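Local coordinates for protein 4'-phospho-dehydrooxetanocin synthase (PDB 5UL3) that catalyses the oxidative ring contraction of dAMP to an oxetane aldehyde in oxetanocin A biosynthesis, using cobalamin, S-adenosylmethionine and a [4Fe-4S] cluster, at residues E308-C313 against R328-L333; E364-L369 against F396-D401; Y609-L614 against H719-T724; P620-K625 against I712-E717. All coordinates share one frame; numbering follows the deposited sequence. Where two conformers were deposited one is given.

Interaction 1. Residues E308-C313 against R328-L333; sequences ETSRGC and RSWRPL. With SF4 (iron/sulfur cluster), chain B; EDO (1,2-ethanediol), chain S.
R331 bends at chi2 (93°) and again at chi3, turning first CD and then NE back toward R311, whose own chain runs extended from CG to NE. The two arginines sit on the same face of a short antiparallel ladder between strands 305-311 and 331-332, at one edge of the partial TIM-barrel sheet of the radical SAM domain. In the hydrogen-bonded pair R311-R331, R331 N gives to R311 O at 2.8 Å and R311 N gives to R331 O; farther along, L333 N gives to T309 O at 2.9 Å. Above this ladder R311 CB lies 3.4 Å from the R331 guanidinium plane, over its centre, and the two guanidinium planes are turned 75° apart. Nearby carboxylates probably offset the like charges: E240 takes both arginines in salt bridges, E242 takes R311, and E308 OE1 meets R311 NE from above the carboxylate plane. The other oxygen of E308 bonds to cobalamin, so the ladder is tied directly to that cofactor. R331 NH2 donates in its own plane to S329 O and also bonds to K326 O, which helps fix the group's orientation. On the opposite face of the ladder the indole of W330 lies against S310, with S310 CB 3.3 Å from W330 NE1, while P332 CB covers one ring face toward its rim. W330 NE1 itself bonds to E364 O, and S310 OG to D362. Past the strand, G312 at positive phi leads into C313, whose SG coordinates the iron atom FE4 of the cluster at 2.3 Å.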
# COMPACT_ATOMS: atom_id res chain seq x y z
N GLU A 308 6.71 -2.39 5.90
CA GLU A 308 5.78 -3.51 6.01
C GLU A 308 6.23 -4.35 7.19
O GLU A 308 7.34 -4.90 7.17
CB GLU A 308 5.75 -4.33 4.71
CG GLU A 308 4.54 -5.32 4.64
CD GLU A 308 4.50 -6.17 3.36
OE1 GLU A 308 5.58 -6.51 2.83
OE2 GLU A 308 3.38 -6.53 2.90
N THR A 309 5.41 -4.42 8.25
CA THR A 309 5.86 -5.13 9.45
C THR A 309 5.30 -6.55 9.53
O THR A 309 5.58 -7.27 10.50
CB THR A 309 5.49 -4.38 10.75
OG1 THR A 309 4.06 -4.33 10.93
CG2 THR A 309 6.06 -2.93 10.73
N SER A 310 4.54 -6.96 8.52
CA SER A 310 3.99 -8.31 8.41
C SER A 310 3.52 -8.49 6.97
O SER A 310 3.25 -7.52 6.27
CB SER A 310 2.83 -8.54 9.38
OG SER A 310 1.71 -7.75 9.04
N ARG A 311 3.40 -9.75 6.56
CA ARG A 311 2.92 -10.08 5.22
C ARG A 311 1.76 -11.05 5.35
O ARG A 311 1.75 -11.91 6.23
CB ARG A 311 4.02 -10.72 4.38
CG ARG A 311 5.15 -9.72 4.07
CD ARG A 311 6.16 -10.30 3.11
NE ARG A 311 7.08 -9.26 2.62
CZ ARG A 311 8.17 -9.54 1.88
NH1 ARG A 311 8.45 -10.80 1.56
NH2 ARG A 311 8.98 -8.56 1.49
N GLY A 312 0.79 -10.89 4.45
CA GLY A 312 -0.37 -11.76 4.38
C GLY A 312 -1.52 -11.33 5.27
O GLY A 312 -1.47 -10.34 6.01
N CYS A 313 -2.59 -12.13 5.20
CA CYS A 313 -3.80 -11.91 5.97
C CYS A 313 -4.22 -13.27 6.52
O CYS A 313 -4.41 -14.20 5.74
CB CYS A 313 -4.91 -11.34 5.11
SG CYS A 313 -6.47 -11.07 6.03
N ARG A 328 -2.25 -16.65 2.17
CA ARG A 328 -3.35 -16.86 3.10
C ARG A 328 -2.90 -17.10 4.53
O ARG A 328 -3.70 -17.56 5.35
CB ARG A 328 -4.20 -18.05 2.63
CG ARG A 328 -4.63 -17.93 1.18
CD ARG A 328 -4.46 -19.24 0.41
NE ARG A 328 -4.88 -19.04 -0.97
CZ ARG A 328 -4.03 -18.84 -1.98
NH1 ARG A 328 -4.51 -18.65 -3.21
NH2 ARG A 328 -2.72 -18.83 -1.77
N SER A 329 -1.64 -16.83 4.84
CA SER A 329 -1.11 -16.94 6.19
C SER A 329 -0.43 -15.62 6.53
O SER A 329 -0.02 -14.87 5.65
CB SER A 329 -0.12 -18.09 6.33
OG SER A 329 0.96 -17.90 5.42
N TRP A 330 -0.28 -15.36 7.83
CA TRP A 330 0.24 -14.09 8.31
C TRP A 330 1.64 -14.30 8.86
O TRP A 330 1.85 -15.15 9.73
CB TRP A 330 -0.70 -13.51 9.37
CG TRP A 330 -0.35 -12.13 9.87
CD1 TRP A 330 -0.52 -10.95 9.20
CD2 TRP A 330 0.15 -11.80 11.17
NE1 TRP A 330 -0.14 -9.91 10.00
CE2 TRP A 330 0.30 -10.39 11.20
CE3 TRP A 330 0.50 -12.55 12.30
CZ2 TRP A 330 0.76 -9.72 12.32
CZ3 TRP A 330 0.97 -11.88 13.41
CH2 TRP A 330 1.11 -10.48 13.41
N ARG A 331 2.61 -13.54 8.34
CA ARG A 331 4.03 -13.69 8.67
C ARG A 331 4.55 -12.38 9.26
O ARG A 331 4.85 -11.44 8.51
CB ARG A 331 4.84 -14.06 7.42
CG ARG A 331 4.37 -15.35 6.72
CD ARG A 331 3.36 -15.08 5.60
NE ARG A 331 3.99 -14.48 4.41
CZ ARG A 331 3.31 -13.99 3.38
NH1 ARG A 331 3.95 -13.49 2.33
NH2 ARG A 331 1.97 -14.01 3.40
N PRO A 332 4.65 -12.27 10.58
CA PRO A 332 5.09 -11.00 11.19
C PRO A 332 6.60 -10.88 11.30
O PRO A 332 7.33 -11.85 11.48
CB PRO A 332 4.47 -11.07 12.59
CG PRO A 332 4.49 -12.57 12.89
CD PRO A 332 4.12 -13.21 11.58
N LEU A 333 7.06 -9.63 11.19
CA LEU A 333 8.38 -9.28 11.68
C LEU A 333 8.43 -9.43 13.20
O LEU A 333 7.46 -9.16 13.90
CB LEU A 333 8.72 -7.81 11.33
CG LEU A 333 9.36 -7.39 10.03
CD1 LEU A 333 9.73 -5.90 10.10
CD2 LEU A 333 10.58 -8.24 9.74
FE1 SF4 B . -10.36 -9.20 3.86
FE2 SF4 B . -8.61 -7.20 4.39
FE3 SF4 B . -8.32 -8.81 2.14
FE4 SF4 B . -7.80 -9.84 4.62
S1 SF4 B . -6.65 -8.14 3.56
S2 SF4 B . -9.03 -10.85 2.95
S3 SF4 B . -9.43 -8.77 5.85
S4 SF4 B . -10.03 -7.33 2.60
C1 EDO S . -0.76 -19.18 0.82
O1 EDO S . -1.39 -20.03 -0.14
C2 EDO S . -0.87 -19.73 2.22
O2 EDO S . 0.15 -19.17 3.03

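Interaction 2. Residues E364-L369 against F396-D401; sequences EFIGEL and FAARAD
The phenyl ring of F396 carries F365 on one face: F365 CD2 stands over the centre of the F396 ring, 3.5 Å above its plane. The planes are inclined at 32° with centroids 4.4 Å apart, an oblique pairing, and F365 CB comes in beside it to touch F396 CD1. W420 of helix 410-426 also meets the F396 ring. At the far end of the contact the flat group is the R399 guanidinium, and here the partners come at the edge. D401 OD2 lies in its plane and takes both NE and NH1, the latter at 3.0 Å, with both nitrogens reaching that oxygen from one face of the carboxylate. E364 OE2 also approaches near the plane, 2.9 Å from R399 NH2, in a salt bridge whose hydrogen bond is weak because the angle at the proton is only 123°; E368 OE2 makes a second weak one to NH1, doubtful because it is seen in one of two conformers of E368. The segments join the loop after strand 357-360 to the C-terminal end of the neighbouring parallel strand 393-398, the end of the partial TIM barrel where the cluster sits, and R399 reaches the iron-sulphur cluster itself. E364 is extended, with CG anti to the backbone N (chi1 177°), and its other oxygen, OE1, accepts from D314 N. Between the two ends, I366 CD1 rests against A398 CB at 4.3 Å, and a water bridges the backbones, accepting from I366 N and donating to A397 O at 2.8 Å.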
# COMPACT_ATOMS: atom_id res chain seq x y z
N GLU A 364 -2.54 -6.44 7.21
CA GLU A 364 -3.08 -6.81 8.52
C GLU A 364 -1.99 -6.50 9.55
O GLU A 364 -1.15 -7.35 9.85
CB GLU A 364 -3.50 -8.28 8.56
CG GLU A 364 -4.00 -8.73 9.93
CD GLU A 364 -4.43 -10.19 9.96
OE1 GLU A 364 -4.01 -10.98 9.08
OE2 GLU A 364 -5.21 -10.54 10.87
N PHE A 365 -2.04 -5.29 10.12
CA PHE A 365 -1.02 -4.88 11.07
C PHE A 365 -1.09 -5.69 12.36
O PHE A 365 -0.06 -6.08 12.92
CB PHE A 365 -1.16 -3.38 11.36
CG PHE A 365 -0.14 -2.84 12.31
CD1 PHE A 365 1.21 -2.78 11.95
CD2 PHE A 365 -0.51 -2.36 13.55
CE1 PHE A 365 2.15 -2.26 12.82
CE2 PHE A 365 0.43 -1.82 14.44
CZ PHE A 365 1.77 -1.78 14.08
N ILE A 366 -2.31 -6.00 12.84
CA ILE A 366 -2.44 -6.62 14.16
C ILE A 366 -2.25 -8.14 14.08
O ILE A 366 -1.47 -8.72 14.84
CB ILE A 366 -3.80 -6.26 14.77
CG1 ILE A 366 -3.90 -4.74 14.93
CG2 ILE A 366 -3.97 -6.94 16.12
CD1 ILE A 366 -5.29 -4.29 15.17
N GLY A 367 -2.95 -8.79 13.16
CA GLY A 367 -2.67 -10.20 12.92
C GLY A 367 -3.32 -11.14 13.92
O GLY A 367 -4.17 -10.78 14.75
N GLU A 368 -2.93 -12.41 13.79
CA GLU A 368 -3.43 -13.50 14.63
C GLU A 368 -2.34 -14.56 14.68
O GLU A 368 -1.82 -14.96 13.64
CB GLU A 368 -4.72 -14.14 14.08
CG GLU A 368 -6.00 -13.38 14.36
CD GLU A 368 -7.25 -14.23 14.12
OE1 GLU A 368 -7.17 -15.47 14.27
OE2 GLU A 368 -8.31 -13.66 13.78
N LEU A 369 -2.01 -15.00 15.88
CA LEU A 369 -1.03 -16.06 16.08
C LEU A 369 -1.69 -17.29 16.69
O LEU A 369 -2.65 -17.17 17.45
CB LEU A 369 0.10 -15.57 16.99
CG LEU A 369 0.92 -14.45 16.34
CD1 LEU A 369 1.82 -13.75 17.34
CD2 LEU A 369 1.72 -15.02 15.16
N PHE A 396 -2.09 2.62 9.60
CA PHE A 396 -2.18 1.22 9.19
C PHE A 396 -3.64 0.87 8.95
O PHE A 396 -4.53 1.67 9.22
CB PHE A 396 -1.55 0.27 10.22
CG PHE A 396 -2.20 0.29 11.59
CD1 PHE A 396 -3.25 -0.56 11.89
CD2 PHE A 396 -1.70 1.11 12.60
CE1 PHE A 396 -3.83 -0.56 13.17
CE2 PHE A 396 -2.25 1.10 13.88
CZ PHE A 396 -3.31 0.26 14.16
N ALA A 397 -3.87 -0.34 8.43
CA ALA A 397 -5.21 -0.82 8.13
C ALA A 397 -5.57 -1.98 9.06
O ALA A 397 -4.70 -2.71 9.54
CB ALA A 397 -5.32 -1.30 6.69
N ALA A 398 -6.87 -2.15 9.31
CA ALA A 398 -7.32 -3.22 10.20
C ALA A 398 -8.76 -3.59 9.88
O ALA A 398 -9.53 -2.76 9.39
CB ALA A 398 -7.22 -2.81 11.67
N ARG A 399 -9.12 -4.85 10.18
CA ARG A 399 -10.51 -5.28 10.09
C ARG A 399 -11.28 -4.80 11.31
O ARG A 399 -10.73 -4.65 12.40
CB ARG A 399 -10.64 -6.82 10.04
CG ARG A 399 -9.62 -7.55 9.23
CD ARG A 399 -10.02 -9.05 9.08
NE ARG A 399 -10.25 -9.76 10.33
CZ ARG A 399 -9.31 -10.43 10.99
NH1 ARG A 399 -9.61 -11.06 12.12
NH2 ARG A 399 -8.07 -10.48 10.52
N ALA A 400 -12.59 -4.62 11.13
CA ALA A 400 -13.43 -4.25 12.27
C ALA A 400 -13.32 -5.25 13.40
O ALA A 400 -13.30 -4.86 14.58
CB ALA A 400 -14.89 -4.10 11.84
N ASP A 401 -13.22 -6.56 13.09
CA ASP A 401 -13.13 -7.55 14.16
C ASP A 401 -11.74 -7.66 14.76
O ASP A 401 -11.53 -8.46 15.68
CB ASP A 401 -13.63 -8.92 13.68
CG ASP A 401 -13.02 -9.37 12.36
OD1 ASP A 401 -13.07 -8.62 11.37
OD2 ASP A 401 -12.53 -10.51 12.30
O HOH W 1 -2.49 -2.95 8.39
O HOH W 2 -4.57 -4.80 11.38

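Interaction 3. Residues Y609-L614 against H719-T724; sequences YTIKSL and HRLHNT
Two antiparallel helices of the C-terminal helix bundle pack here, 588-617 against the first turn of 720-730; their local axes come within 9.7 Å and their directions differ by 166°. T610 is the residue that fills the interface. Its CG2, anti to the backbone N, reaches the opposing backbone at L721 N, 3.6 Å away, and also touches R720 CG and L721 CB. Its hydroxyl lies beside its own backbone N and meets R720 as well: T610 OG1 lies 3.4 Å from R720 CG and 3.7 Å from T724 CG2, while its hydrogen bond goes back to G606 O within its own helix. T724 uses its hydroxyl in a similar manner, since T724 OG1 donates to R720 O at 3.0 Å. That carbonyl also receives T724 N, and the two donors reach it from opposite faces of its plane. Below the threonines L721 forms the apolar floor: its CD1 meets I611 CG1 at 4.0 Å, and its CD2 meets L614 CD1 at the same distance. Beyond the pair, V704 and L708 of helix 683-709 cover L721, and M630 and L626 of helix 620-648 cover I611 and L614. R720 sends its aliphatic CG to T610, then bends at chi2 and chi3; its NH1 lies 4.5 Å from Y609 CE2 at the exposed margin. Because both threonine hydroxyls are bonded to carbonyls of their own helices, they can lie against the neighbouring helix without a polar partner there, and the interface rests on close van der Waals packing.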
# COMPACT_ATOMS: atom_id res chain seq x y z
N TYR A 609 -11.89 18.39 -7.57
CA TYR A 609 -10.44 18.22 -7.58
C TYR A 609 -9.75 19.56 -7.37
O TYR A 609 -8.76 19.66 -6.63
CB TYR A 609 -9.99 17.59 -8.90
CG TYR A 609 -8.48 17.48 -9.06
CD1 TYR A 609 -7.81 16.34 -8.64
CD2 TYR A 609 -7.75 18.49 -9.66
CE1 TYR A 609 -6.43 16.23 -8.80
CE2 TYR A 609 -6.38 18.39 -9.82
CZ TYR A 609 -5.72 17.25 -9.39
OH TYR A 609 -4.36 17.14 -9.54
N THR A 610 -10.25 20.61 -8.02
CA THR A 610 -9.63 21.93 -7.89
C THR A 610 -9.75 22.46 -6.46
O THR A 610 -8.77 22.98 -5.91
CB THR A 610 -10.27 22.89 -8.88
OG1 THR A 610 -10.14 22.35 -10.20
CG2 THR A 610 -9.59 24.27 -8.82
N ILE A 611 -10.93 22.34 -5.86
CA ILE A 611 -11.13 22.75 -4.47
C ILE A 611 -10.18 22.00 -3.55
O ILE A 611 -9.56 22.58 -2.65
CB ILE A 611 -12.60 22.53 -4.07
CG1 ILE A 611 -13.48 23.60 -4.75
CG2 ILE A 611 -12.77 22.50 -2.54
CD1 ILE A 611 -14.95 23.31 -4.67
N LYS A 612 -10.04 20.69 -3.77
CA LYS A 612 -9.13 19.90 -2.94
C LYS A 612 -7.69 20.35 -3.13
O LYS A 612 -6.92 20.43 -2.16
CB LYS A 612 -9.30 18.42 -3.29
CG LYS A 612 -8.89 17.43 -2.21
CD LYS A 612 -9.75 16.15 -2.33
CE LYS A 612 -10.21 15.92 -3.78
NZ LYS A 612 -11.04 14.69 -3.99
N SER A 613 -7.30 20.63 -4.38
CA SER A 613 -5.95 21.09 -4.67
C SER A 613 -5.66 22.44 -4.01
O SER A 613 -4.58 22.66 -3.46
CB SER A 613 -5.74 21.19 -6.18
OG SER A 613 -4.48 21.74 -6.50
N LEU A 614 -6.62 23.38 -4.08
CA LEU A 614 -6.44 24.67 -3.42
C LEU A 614 -6.37 24.51 -1.91
O LEU A 614 -5.62 25.23 -1.24
CB LEU A 614 -7.58 25.62 -3.80
CG LEU A 614 -7.60 26.06 -5.26
CD1 LEU A 614 -8.91 26.75 -5.57
CD2 LEU A 614 -6.43 26.99 -5.54
N HIS A 719 -6.09 30.17 -12.93
CA HIS A 719 -7.54 30.38 -12.83
C HIS A 719 -8.32 29.08 -12.96
O HIS A 719 -9.37 29.03 -13.60
CB HIS A 719 -8.00 31.40 -13.88
CG HIS A 719 -7.25 32.69 -13.80
ND1 HIS A 719 -7.66 33.74 -13.00
CD2 HIS A 719 -6.08 33.08 -14.36
CE1 HIS A 719 -6.79 34.73 -13.10
NE2 HIS A 719 -5.83 34.35 -13.92
N ARG A 720 -7.81 28.02 -12.33
CA ARG A 720 -8.43 26.71 -12.46
C ARG A 720 -9.83 26.67 -11.84
O ARG A 720 -10.75 26.06 -12.41
CB ARG A 720 -7.53 25.64 -11.84
CG ARG A 720 -8.03 24.21 -12.02
CD ARG A 720 -7.83 23.72 -13.44
NE ARG A 720 -6.42 23.65 -13.80
CZ ARG A 720 -5.64 22.59 -13.60
NH1 ARG A 720 -6.15 21.50 -13.04
NH2 ARG A 720 -4.37 22.62 -13.96
N LEU A 721 -10.02 27.29 -10.66
CA LEU A 721 -11.35 27.25 -10.06
C LEU A 721 -12.34 28.06 -10.90
O LEU A 721 -13.47 27.61 -11.13
CB LEU A 721 -11.32 27.76 -8.62
CG LEU A 721 -12.64 27.56 -7.85
CD1 LEU A 721 -13.07 26.09 -7.82
CD2 LEU A 721 -12.56 28.09 -6.41
N HIS A 722 -11.95 29.24 -11.36
CA HIS A 722 -12.82 29.99 -12.27
C HIS A 722 -13.19 29.15 -13.48
O HIS A 722 -14.36 29.04 -13.85
CB HIS A 722 -12.14 31.28 -12.71
CG HIS A 722 -12.93 32.03 -13.74
ND1 HIS A 722 -12.62 31.99 -15.09
CD2 HIS A 722 -14.02 32.82 -13.63
CE1 HIS A 722 -13.49 32.73 -15.76
NE2 HIS A 722 -14.35 33.25 -14.90
N ASN A 723 -12.19 28.52 -14.11
CA ASN A 723 -12.44 27.77 -15.34
C ASN A 723 -13.33 26.55 -15.09
O ASN A 723 -14.27 26.30 -15.85
CB ASN A 723 -11.13 27.34 -15.99
CG ASN A 723 -10.32 28.51 -16.54
OD1 ASN A 723 -10.86 29.58 -16.80
ND2 ASN A 723 -9.02 28.29 -16.72
N THR A 724 -13.04 25.77 -14.04
CA THR A 724 -13.87 24.59 -13.80
C THR A 724 -15.28 24.96 -13.34
O THR A 724 -16.24 24.27 -13.70
CB THR A 724 -13.20 23.63 -12.80
OG1 THR A 724 -12.99 24.28 -11.53
CG2 THR A 724 -11.88 23.11 -13.35

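Interaction 4. Residues P620-K625 against I712-E717; sequences PREKKK and IITDSE
E622 lies across the backbone of I712-T714, its CG 3.3 Å from I712 O and its CD 3.6 Å from I713 CA. The chain is extended beyond CG, and that reach brings the carboxylate to T714, where both oxygens are used. E622 OE2 receives the hydroxyl of T714 OG1 at 2.7 Å on its syn lone pair. E622 OE1 receives T714 N at 3.0 Å, from well above the carboxylate plane (44° out of it). With one bond to each oxygen, the carboxylate is held at two points and its rotation about the CG-CD bond is restricted. A water adds a third link, donating to E622 OE1 at 2.8 Å and to T714 O, so both the N-H and the carbonyl of T714 are tied to this one glutamate, directly or through solvent. One turn on, K625 leaves the helix with CG anti to the backbone N (chi1 -178°) and lays that carbon against I713 CG2 at 3.8 Å, the two side chains crossing at about a right angle. Its CE then passes near I712 CG2, at 4.3 Å, on the exposed side of this surface contact. The arrangement fastens the first turn of helix 620-648, where E622 N bonds to N619 OD1, to the loop between helices 683-709 and 720-730 of the C-terminal bundle. I713 turns its end inward to L708 of helix 683-709, while D715 bonds to the backbone N-H groups of L721 and H722 at the start of helix 720-730.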
# COMPACT_ATOMS: atom_id res chain seq x y z
N PRO A 620 -5.09 29.61 6.70
CA PRO A 620 -5.97 28.90 7.65
C PRO A 620 -7.44 29.19 7.45
O PRO A 620 -8.28 28.29 7.55
CB PRO A 620 -5.47 29.40 9.01
CG PRO A 620 -4.00 29.66 8.77
CD PRO A 620 -3.94 30.24 7.38
N ARG A 621 -7.78 30.45 7.17
CA ARG A 621 -9.18 30.82 7.04
C ARG A 621 -9.77 30.29 5.73
O ARG A 621 -10.91 29.80 5.71
CB ARG A 621 -9.30 32.34 7.15
CG ARG A 621 -10.71 32.89 7.15
CD ARG A 621 -10.69 34.38 7.56
NE ARG A 621 -12.00 35.03 7.44
CZ ARG A 621 -12.96 34.97 8.35
NH1 ARG A 621 -12.79 34.26 9.46
NH2 ARG A 621 -14.10 35.62 8.16
N GLU A 622 -9.02 30.39 4.62
CA GLU A 622 -9.48 29.82 3.36
C GLU A 622 -9.53 28.29 3.44
O GLU A 622 -10.42 27.66 2.84
CB GLU A 622 -8.57 30.26 2.20
CG GLU A 622 -8.67 31.76 1.86
CD GLU A 622 -8.06 32.10 0.50
OE1 GLU A 622 -7.81 31.17 -0.29
OE2 GLU A 622 -7.85 33.31 0.22
N LYS A 623 -8.59 27.69 4.17
CA LYS A 623 -8.60 26.24 4.32
C LYS A 623 -9.92 25.77 4.90
O LYS A 623 -10.53 24.81 4.40
CB LYS A 623 -7.43 25.79 5.21
CG LYS A 623 -6.37 25.02 4.47
CD LYS A 623 -5.57 24.14 5.43
CE LYS A 623 -4.41 23.47 4.72
NZ LYS A 623 -3.32 24.43 4.39
N LYS A 624 -10.40 26.45 5.94
CA LYS A 624 -11.65 26.05 6.55
C LYS A 624 -12.83 26.29 5.61
O LYS A 624 -13.77 25.50 5.57
CB LYS A 624 -11.82 26.75 7.89
CG LYS A 624 -10.71 26.36 8.87
CD LYS A 624 -10.81 27.05 10.23
CE LYS A 624 -9.79 26.46 11.24
NZ LYS A 624 -8.33 26.87 11.05
N LYS A 625 -12.78 27.37 4.82
CA LYS A 625 -13.85 27.63 3.86
C LYS A 625 -13.90 26.53 2.79
O LYS A 625 -14.96 25.94 2.52
CB LYS A 625 -13.63 29.02 3.23
CG LYS A 625 -14.70 29.44 2.23
CD LYS A 625 -16.08 29.46 2.84
CE LYS A 625 -16.27 30.63 3.79
NZ LYS A 625 -17.68 30.72 4.24
N ILE A 712 -12.86 36.02 -1.07
CA ILE A 712 -12.85 35.23 0.16
C ILE A 712 -11.99 33.98 -0.01
O ILE A 712 -11.30 33.56 0.93
CB ILE A 712 -14.30 34.92 0.57
CG1 ILE A 712 -14.96 36.23 1.04
CG2 ILE A 712 -14.36 33.83 1.67
CD1 ILE A 712 -16.41 36.11 1.34
N ILE A 713 -11.97 33.39 -1.20
CA ILE A 713 -10.99 32.37 -1.52
C ILE A 713 -10.16 32.84 -2.70
O ILE A 713 -10.59 33.68 -3.50
CB ILE A 713 -11.65 31.00 -1.82
CG1 ILE A 713 -12.57 31.11 -3.02
CG2 ILE A 713 -12.42 30.48 -0.61
CD1 ILE A 713 -13.29 29.79 -3.36
N THR A 714 -8.95 32.30 -2.81
CA THR A 714 -7.99 32.69 -3.83
C THR A 714 -7.82 31.58 -4.85
O THR A 714 -7.63 30.42 -4.48
CB THR A 714 -6.63 33.01 -3.21
OG1 THR A 714 -6.78 33.99 -2.17
CG2 THR A 714 -5.69 33.54 -4.27
N ASP A 715 -7.88 31.94 -6.13
CA ASP A 715 -7.72 30.98 -7.22
C ASP A 715 -6.25 30.67 -7.44
O ASP A 715 -5.35 31.38 -6.97
CB ASP A 715 -8.32 31.53 -8.51
CG ASP A 715 -8.89 30.43 -9.41
OD1 ASP A 715 -8.44 29.26 -9.30
OD2 ASP A 715 -9.78 30.76 -10.23
N SER A 716 -6.00 29.61 -8.19
CA SER A 716 -4.65 29.32 -8.64
C SER A 716 -4.23 30.34 -9.70
O SER A 716 -5.03 31.12 -10.21
CB SER A 716 -4.55 27.90 -9.20
OG SER A 716 -5.32 27.80 -10.38
N GLU A 717 -2.93 30.32 -10.03
CA GLU A 717 -2.41 31.28 -10.99
C GLU A 717 -3.02 31.09 -12.37
O GLU A 717 -3.23 32.07 -13.10
CB GLU A 717 -0.88 31.19 -11.04
CG GLU A 717 -0.22 31.99 -12.15
CD GLU A 717 1.30 31.95 -12.07
OE1 GLU A 717 1.87 32.66 -11.22
OE2 GLU A 717 1.92 31.20 -12.87
O HOH W 3 -7.47 29.05 -2.10

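Overall arrangement
The four contacts form two groups. Interactions 1 and 2 lie in the radical SAM domain, their centres 10 Å apart, on one mixed sheet: interaction 1 pairs strands 331-332 and 305-311, and interaction 2 involves strand 393-398. They meet at E364, and both reach the iron-sulphur cluster. Along the chain interaction 1 closes before interaction 2 opens, and both precede the other two. Interactions 3 and 4 belong to the C-terminal helix bundle, 11 Å apart between centres and about 38 to 43 Å from the first two; interaction 4 is nested inside the chain loop that interaction 3 closes. One group therefore shapes the cofactor site; the other ties successive helices 588-617 and 620-648 to the distant C-terminal end of the chain.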